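Local coordinates for protein light Chain (PDB 6BVD) that probably cleaves a neuronal SNARE protein as the zinc metalloprotease light chain of a mosaic botulinum neurotoxin of type HA, at residues 8-13 / 37-42; 20-25 / 44-49. All coordinates share one frame; numbering follows the deposited sequence.

Contact 1: 8-13 / 37-42; sequences NSFNYD and KAFQIM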
loop_
_atom_site.group_PDB
_atom_site.type_symbol
_atom_site.label_atom_id
_atom_site.label_comp_id
_atom_site.label_asym_id
_atom_site.label_seq_id
_atom_site.Cartn_x
_atom_site.Cartn_y
_atom_site.Cartn_z
ATOM N N ASN A 8 8.414 -8.675 -3.181
ATOM C CA ASN A 8 9.607 -7.860 -3.465
ATOM C C ASN A 8 9.360 -6.716 -4.445
ATOM O O ASN A 8 8.534 -6.861 -5.319
ATOM C CB ASN A 8 10.713 -8.778 -4.024
ATOM C CG ASN A 8 11.031 -9.908 -3.087
ATOM O OD1 ASN A 8 11.338 -9.678 -1.926
ATOM N ND2 ASN A 8 10.954 -11.129 -3.575
ATOM N N SER A 9 10.114 -5.620 -4.336
ATOM C CA SER A 9 10.110 -4.527 -5.326
ATOM C C SER A 9 11.461 -4.434 -6.076
ATOM O O SER A 9 12.499 -4.864 -5.569
ATOM C CB SER A 9 9.791 -3.176 -4.663
ATOM O OG SER A 9 8.425 -3.125 -4.267
ATOM N N PHE A 10 11.410 -3.920 -7.301
ATOM C CA PHE A 10 12.554 -3.808 -8.207
ATOM C C PHE A 10 12.164 -2.856 -9.335
ATOM O O PHE A 10 10.971 -2.687 -9.638
ATOM C CB PHE A 10 12.973 -5.190 -8.786
ATOM C CG PHE A 10 11.868 -6.240 -8.741
ATOM C CD1 PHE A 10 10.702 -6.084 -9.486
ATOM C CD2 PHE A 10 11.994 -7.358 -7.926
ATOM C CE1 PHE A 10 9.678 -7.029 -9.435
ATOM C CE2 PHE A 10 10.972 -8.319 -7.863
ATOM C CZ PHE A 10 9.815 -8.164 -8.627
ATOM N N ASN A 11 13.161 -2.231 -9.943
ATOM C CA ASN A 11 12.972 -1.494 -11.188
ATOM C C ASN A 11 13.568 -2.326 -12.327
ATOM O O ASN A 11 14.468 -3.127 -12.076
ATOM C CB ASN A 11 13.624 -0.111 -11.090
ATOM C CG ASN A 11 13.221 0.616 -9.821
ATOM O OD1 ASN A 11 12.119 1.129 -9.743
ATOM N ND2 ASN A 11 14.116 0.665 -8.830
ATOM N N TYR A 12 13.080 -2.163 -13.559
ATOM C CA TYR A 12 13.583 -3.003 -14.652
ATOM C C TYR A 12 15.104 -2.845 -14.812
ATOM O O TYR A 12 15.798 -3.802 -15.166
ATOM C CB TYR A 12 12.900 -2.676 -15.983
ATOM C CG TYR A 12 13.277 -3.679 -17.041
ATOM C CD1 TYR A 12 12.690 -4.932 -17.065
ATOM C CD2 TYR A 12 14.279 -3.396 -17.969
ATOM C CE1 TYR A 12 13.069 -5.885 -18.022
ATOM C CE2 TYR A 12 14.663 -4.333 -18.920
ATOM C CZ TYR A 12 14.052 -5.565 -18.944
ATOM O OH TYR A 12 14.436 -6.497 -19.887
ATOM N N ASP A 13 15.614 -1.650 -14.549
ATOM C CA ASP A 13 17.033 -1.398 -14.744
ATOM C C ASP A 13 17.921 -1.743 -13.544
ATOM O O ASP A 13 19.129 -1.579 -13.638
ATOM C CB ASP A 13 17.263 0.070 -15.106
ATOM C CG ASP A 13 16.879 0.397 -16.546
ATOM O OD1 ASP A 13 16.758 -0.517 -17.403
ATOM O OD2 ASP A 13 16.700 1.598 -16.817
ATOM N N LYS A 37 16.104 -11.446 -18.593
ATOM C CA LYS A 37 16.151 -10.796 -17.278
ATOM C C LYS A 37 14.819 -11.039 -16.538
ATOM O O LYS A 37 13.734 -10.746 -17.073
ATOM C CB LYS A 37 16.436 -9.306 -17.432
ATOM C CG LYS A 37 16.875 -8.637 -16.131
ATOM C CD LYS A 37 17.185 -7.186 -16.314
ATOM C CE LYS A 37 17.785 -6.590 -15.038
ATOM N NZ LYS A 37 18.233 -5.199 -15.245
ATOM N N ALA A 38 14.903 -11.602 -15.338
ATOM C CA ALA A 38 13.701 -12.012 -14.574
ATOM C C ALA A 38 13.718 -11.487 -13.145
ATOM O O ALA A 38 14.812 -11.217 -12.570
ATOM C CB ALA A 38 13.584 -13.551 -14.592
ATOM N N PHE A 39 12.505 -11.331 -12.574
ATOM C CA PHE A 39 12.286 -10.603 -11.308
ATOM C C PHE A 39 11.431 -11.464 -10.371
ATOM O O PHE A 39 10.348 -11.901 -10.741
ATOM C CB PHE A 39 11.639 -9.230 -11.609
ATOM C CG PHE A 39 12.438 -8.382 -12.573
ATOM C CD1 PHE A 39 13.240 -7.350 -12.121
ATOM C CD2 PHE A 39 12.406 -8.643 -13.939
ATOM C CE1 PHE A 39 13.955 -6.575 -12.990
ATOM C CE2 PHE A 39 13.142 -7.905 -14.814
ATOM C CZ PHE A 39 13.929 -6.853 -14.347
ATOM N N GLN A 40 11.962 -11.800 -9.200
ATOM C CA GLN A 40 11.301 -12.742 -8.316
ATOM C C GLN A 40 10.362 -11.958 -7.418
ATOM O O GLN A 40 10.766 -11.426 -6.385
ATOM C CB GLN A 40 12.279 -13.558 -7.442
ATOM C CG GLN A 40 11.607 -14.813 -6.908
ATOM C CD GLN A 40 12.485 -15.698 -6.065
ATOM O OE1 GLN A 40 12.047 -16.764 -5.628
ATOM N NE2 GLN A 40 13.737 -15.282 -5.837
ATOM N N ILE A 41 9.115 -11.864 -7.851
ATOM C CA ILE A 41 8.114 -11.054 -7.136
ATOM C C ILE A 41 7.786 -11.625 -5.759
ATOM O O ILE A 41 7.440 -10.877 -4.804
ATOM C CB ILE A 41 6.815 -10.908 -8.070
ATOM C CG1 ILE A 41 5.762 -10.033 -7.379
ATOM C CG2 ILE A 41 6.287 -12.262 -8.457
ATOM C CD1 ILE A 41 6.062 -8.596 -7.513
ATOM N N MET A 42 7.859 -12.948 -5.619
ATOM C CA MET A 42 7.712 -13.606 -4.312
ATOM C C MET A 42 8.413 -14.913 -4.428
ATOM O O MET A 42 8.691 -15.347 -5.567
ATOM C CB MET A 42 6.221 -13.819 -3.897
ATOM C CG MET A 42 5.362 -14.540 -4.972
ATOM S SD MET A 42 3.704 -15.055 -4.354
ATOM C CE MET A 42 4.164 -16.503 -3.433
HETATM O O HOH W 1 13.218 -8.935 -19.260
HETATM O O HOH W 2 18.316 -3.379 -17.804
#
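Y12 and K37 both set CG anti to the backbone N (chi1 -172° and -164°), and F39 holds its CG beside the backbone N; these torsions bring two aromatic rings and one long aliphatic chain together between 8-13 and 37-42, which run in nearly opposite directions. Extended beyond CG, K37 reaches Y12 with its ammonium end, NZ giving a 2.8 Å hydrogen bond that meets Y12 O in the plane of the carbonyl. A lysine suits this position, since its long chain carries NZ to Y12 O, D14 O and a water shared with D13 OD1.

F39 lies between F10 and Y12 in an aromatic cluster. Its CB sits 3.6 Å from the centroid of the F10 ring, a CH-pi contact over the face, while N8 O lies above the opposite face, offset toward the rim. On the other flank, F39 CZ comes 3.6 Å from Y12 CD1, the rings oblique. I41 fills the far end, its CD1 3.9 Å from F10 CZ.

N8 holds the corner of the chain at I41 with two bonds, from its backbone N to I41 O (2.9 Å) and from ND2 to Q40 O (2.8 Å), the latter acceptor close to the amide plane. Asparagine fits here because its short amide can reach a strand carbonyl alongside its own backbone bond.

The segment 8-13 thus lies along strand 36-40, which is flanked in its sheet by strands 21-24 and 45-48, while N87 and Q91 of helix 83-100 bond Y12 N and F10 O.

Contact 2: 20-25 / 44-49; sequences TIIYIR and NVWIIP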
loop_
_atom_site.group_PDB
_atom_site.type_symbol
_atom_site.label_atom_id
_atom_site.label_comp_id
_atom_site.label_asym_id
_atom_site.label_seq_id
_atom_site.Cartn_x
_atom_site.Cartn_y
_atom_site.Cartn_z
ATOM N N THR A 20 16.836 -11.556 -6.153
ATOM C CA THR A 20 15.532 -11.212 -6.749
ATOM C C THR A 20 15.599 -10.876 -8.227
ATOM O O THR A 20 14.551 -10.763 -8.892
ATOM C CB THR A 20 14.856 -10.031 -5.996
ATOM O OG1 THR A 20 15.748 -8.910 -5.887
ATOM C CG2 THR A 20 14.483 -10.473 -4.609
ATOM N N ILE A 21 16.823 -10.698 -8.749
ATOM C CA ILE A 21 16.991 -10.380 -10.156
ATOM C C ILE A 21 18.150 -11.149 -10.754
ATOM O O ILE A 21 19.313 -10.864 -10.404
ATOM C CB ILE A 21 17.265 -8.909 -10.385
ATOM C CG1 ILE A 21 16.151 -8.034 -9.784
ATOM C CG2 ILE A 21 17.362 -8.623 -11.858
ATOM C CD1 ILE A 21 16.429 -6.595 -9.993
ATOM N N ILE A 22 17.816 -12.080 -11.645
ATOM C CA ILE A 22 18.802 -12.933 -12.342
ATOM C C ILE A 22 18.368 -13.119 -13.786
ATOM O O ILE A 22 17.263 -12.750 -14.156
ATOM C CB ILE A 22 18.959 -14.329 -11.709
ATOM C CG1 ILE A 22 17.632 -15.074 -11.796
ATOM C CG2 ILE A 22 19.415 -14.269 -10.271
ATOM C CD1 ILE A 22 17.641 -16.343 -11.034
ATOM N N TYR A 23 19.264 -13.636 -14.628
ATOM C CA TYR A 23 18.852 -14.049 -15.974
ATOM C C TYR A 23 18.378 -15.485 -15.981
ATOM O O TYR A 23 19.034 -16.365 -15.404
ATOM C CB TYR A 23 19.993 -13.853 -16.979
ATOM C CG TYR A 23 20.011 -12.433 -17.514
ATOM C CD1 TYR A 23 19.477 -12.124 -18.765
ATOM C CD2 TYR A 23 20.534 -11.399 -16.753
ATOM C CE1 TYR A 23 19.477 -10.820 -19.243
ATOM C CE2 TYR A 23 20.541 -10.101 -17.216
ATOM C CZ TYR A 23 20.023 -9.817 -18.459
ATOM O OH TYR A 23 20.043 -8.520 -18.895
ATOM N N ILE A 24 17.240 -15.775 -16.610
ATOM C CA ILE A 24 16.850 -17.167 -16.588
ATOM C C ILE A 24 16.623 -17.701 -17.997
ATOM O O ILE A 24 16.228 -16.977 -18.901
ATOM C CB ILE A 24 15.592 -17.418 -15.736
ATOM C CG1 ILE A 24 14.337 -16.998 -16.466
ATOM C CG2 ILE A 24 15.685 -16.715 -14.419
ATOM C CD1 ILE A 24 13.093 -17.109 -15.575
ATOM N N ARG A 25 16.897 -18.982 -18.165
ATOM C CA ARG A 25 16.663 -19.685 -19.444
ATOM C C ARG A 25 15.347 -20.412 -19.300
ATOM O O ARG A 25 15.308 -21.458 -18.663
ATOM C CB ARG A 25 17.792 -20.678 -19.750
ATOM C CG ARG A 25 17.710 -21.266 -21.178
ATOM C CD ARG A 25 18.851 -22.301 -21.436
ATOM N NE ARG A 25 18.645 -23.535 -20.662
ATOM C CZ ARG A 25 19.394 -24.623 -20.792
ATOM N NH1 ARG A 25 20.365 -24.624 -21.679
ATOM N NH2 ARG A 25 19.158 -25.703 -20.059
ATOM N N ASN A 44 9.570 -18.341 -5.337
ATOM C CA ASN A 44 9.190 -19.283 -6.385
ATOM C C ASN A 44 8.343 -18.688 -7.523
ATOM O O ASN A 44 7.819 -19.418 -8.338
ATOM C CB ASN A 44 8.466 -20.525 -5.801
ATOM C CG ASN A 44 9.374 -21.369 -4.902
ATOM O OD1 ASN A 44 10.577 -21.427 -5.133
ATOM N ND2 ASN A 44 8.807 -21.987 -3.857
ATOM N N VAL A 45 8.217 -17.383 -7.602
ATOM C CA VAL A 45 7.447 -16.786 -8.705
ATOM C C VAL A 45 8.310 -15.743 -9.397
ATOM O O VAL A 45 8.785 -14.768 -8.780
ATOM C CB VAL A 45 6.108 -16.117 -8.212
ATOM C CG1 VAL A 45 5.305 -15.612 -9.391
ATOM C CG2 VAL A 45 5.280 -17.099 -7.432
ATOM N N TRP A 46 8.511 -15.939 -10.692
ATOM C CA TRP A 46 9.348 -15.034 -11.475
ATOM C C TRP A 46 8.522 -14.321 -12.490
ATOM O O TRP A 46 7.629 -14.924 -13.101
ATOM C CB TRP A 46 10.482 -15.814 -12.209
ATOM C CG TRP A 46 11.459 -16.353 -11.238
ATOM C CD1 TRP A 46 11.372 -17.521 -10.568
ATOM C CD2 TRP A 46 12.655 -15.692 -10.772
ATOM N NE1 TRP A 46 12.462 -17.648 -9.713
ATOM C CE2 TRP A 46 13.255 -16.539 -9.820
ATOM C CE3 TRP A 46 13.274 -14.472 -11.079
ATOM C CZ2 TRP A 46 14.482 -16.214 -9.174
ATOM C CZ3 TRP A 46 14.494 -14.139 -10.425
ATOM C CH2 TRP A 46 15.064 -15.009 -9.477
ATOM N N ILE A 47 8.832 -13.051 -12.700
ATOM C CA ILE A 47 8.229 -12.306 -13.800
ATOM C C ILE A 47 9.240 -11.972 -14.890
ATOM O O ILE A 47 10.322 -11.429 -14.604
ATOM C CB ILE A 47 7.589 -10.989 -13.297
ATOM C CG1 ILE A 47 6.556 -11.305 -12.218
ATOM C CG2 ILE A 47 6.992 -10.163 -14.476
ATOM C CD1 ILE A 47 5.987 -10.098 -11.515
ATOM N N ILE A 48 8.883 -12.291 -16.141
ATOM C CA ILE A 48 9.619 -11.766 -17.276
ATOM C C ILE A 48 8.743 -10.754 -18.014
ATOM O O ILE A 48 7.846 -11.131 -18.771
ATOM C CB ILE A 48 10.070 -12.877 -18.238
ATOM C CG1 ILE A 48 10.918 -13.915 -17.482
ATOM C CG2 ILE A 48 10.805 -12.257 -19.454
ATOM C CD1 ILE A 48 11.264 -15.172 -18.289
ATOM N N PRO A 49 9.006 -9.456 -17.805
ATOM C CA PRO A 49 8.043 -8.450 -18.294
ATOM C C PRO A 49 8.219 -8.143 -19.782
ATOM O O PRO A 49 8.515 -7.024 -20.176
ATOM C CB PRO A 49 8.350 -7.237 -17.428
ATOM C CG PRO A 49 9.870 -7.344 -17.224
ATOM C CD PRO A 49 10.152 -8.836 -17.106
#
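Strands 21-24 and 45-48 are not hydrogen-bonded to each other: their axes approach to 9.4 Å, and their N-to-C directions differ by 74°. Both are neighbours of strand 36-40, so the separation is that of next-but-one strands, and the twist accumulated over two strand steps swings their backbones across one another. No backbone hydrogen bond joins them, and the contact is made chiefly by side chains, with T20 O of the backbone beside the indole of W46.

W46 is the main contributor from 44-49. Its CG lies beside the backbone N (chi1 -68°), and the six-membered part of the indole reaches over to 20-25. There the I22 and W46 side chains cross at about a right angle, and the CG1-CD1 arm of I22 meets the six-membered ring: CD1 comes 3.3 Å from W46 CH2, a close approach, and CG1 lies 3.5 Å from W46 CZ3. I22 places CG1 between the backbone N and the carbonyl carbon (chi1 62°), which aims this branch at the indole although the bond from CA to CB does not point straight at 44-49. The same ring passes T20 O, 3.7 Å from W46 CZ3. A broad, flat tryptophan suits a place where one residue must span the width of an intervening strand.

Further along, I24 and I48 meet tip to tip, CD1 to CD1 at 3.8 Å, their chains oblique to each other. Beta-branched isoleucines fit both strands, being at ease in extended backbone and offering a methyl-tipped arm to a buried, wholly apolar meeting.

A38 and Q40 of strand 36-40 pack against W46, and A38 also touches I24. Beyond, I48 packs on I156 and W158 of strand 155-158, while I47 faces L90 and M93 of helix 83-100.

Strand 36-40 ties the two contacts together, their centres 7 Å apart. It supplies one partner of contact 1, and it is the strand that contact 2 bridges. Q40 N lies 2.8 Å from T20 O and F39 O lies 2.7 Å from I47 N, both probable hydrogen bonds, so it is joined to both segments of contact 2. F39 turns toward 8-13 and also touches I21 of 20-25, whereas A38 points away from 8-13, toward the side of contact 2. The I41 side chain of contact 1 is about 13 Å from the bound calcium ion, and neither contact includes a residue of the zinc site, H228, H232 and E266.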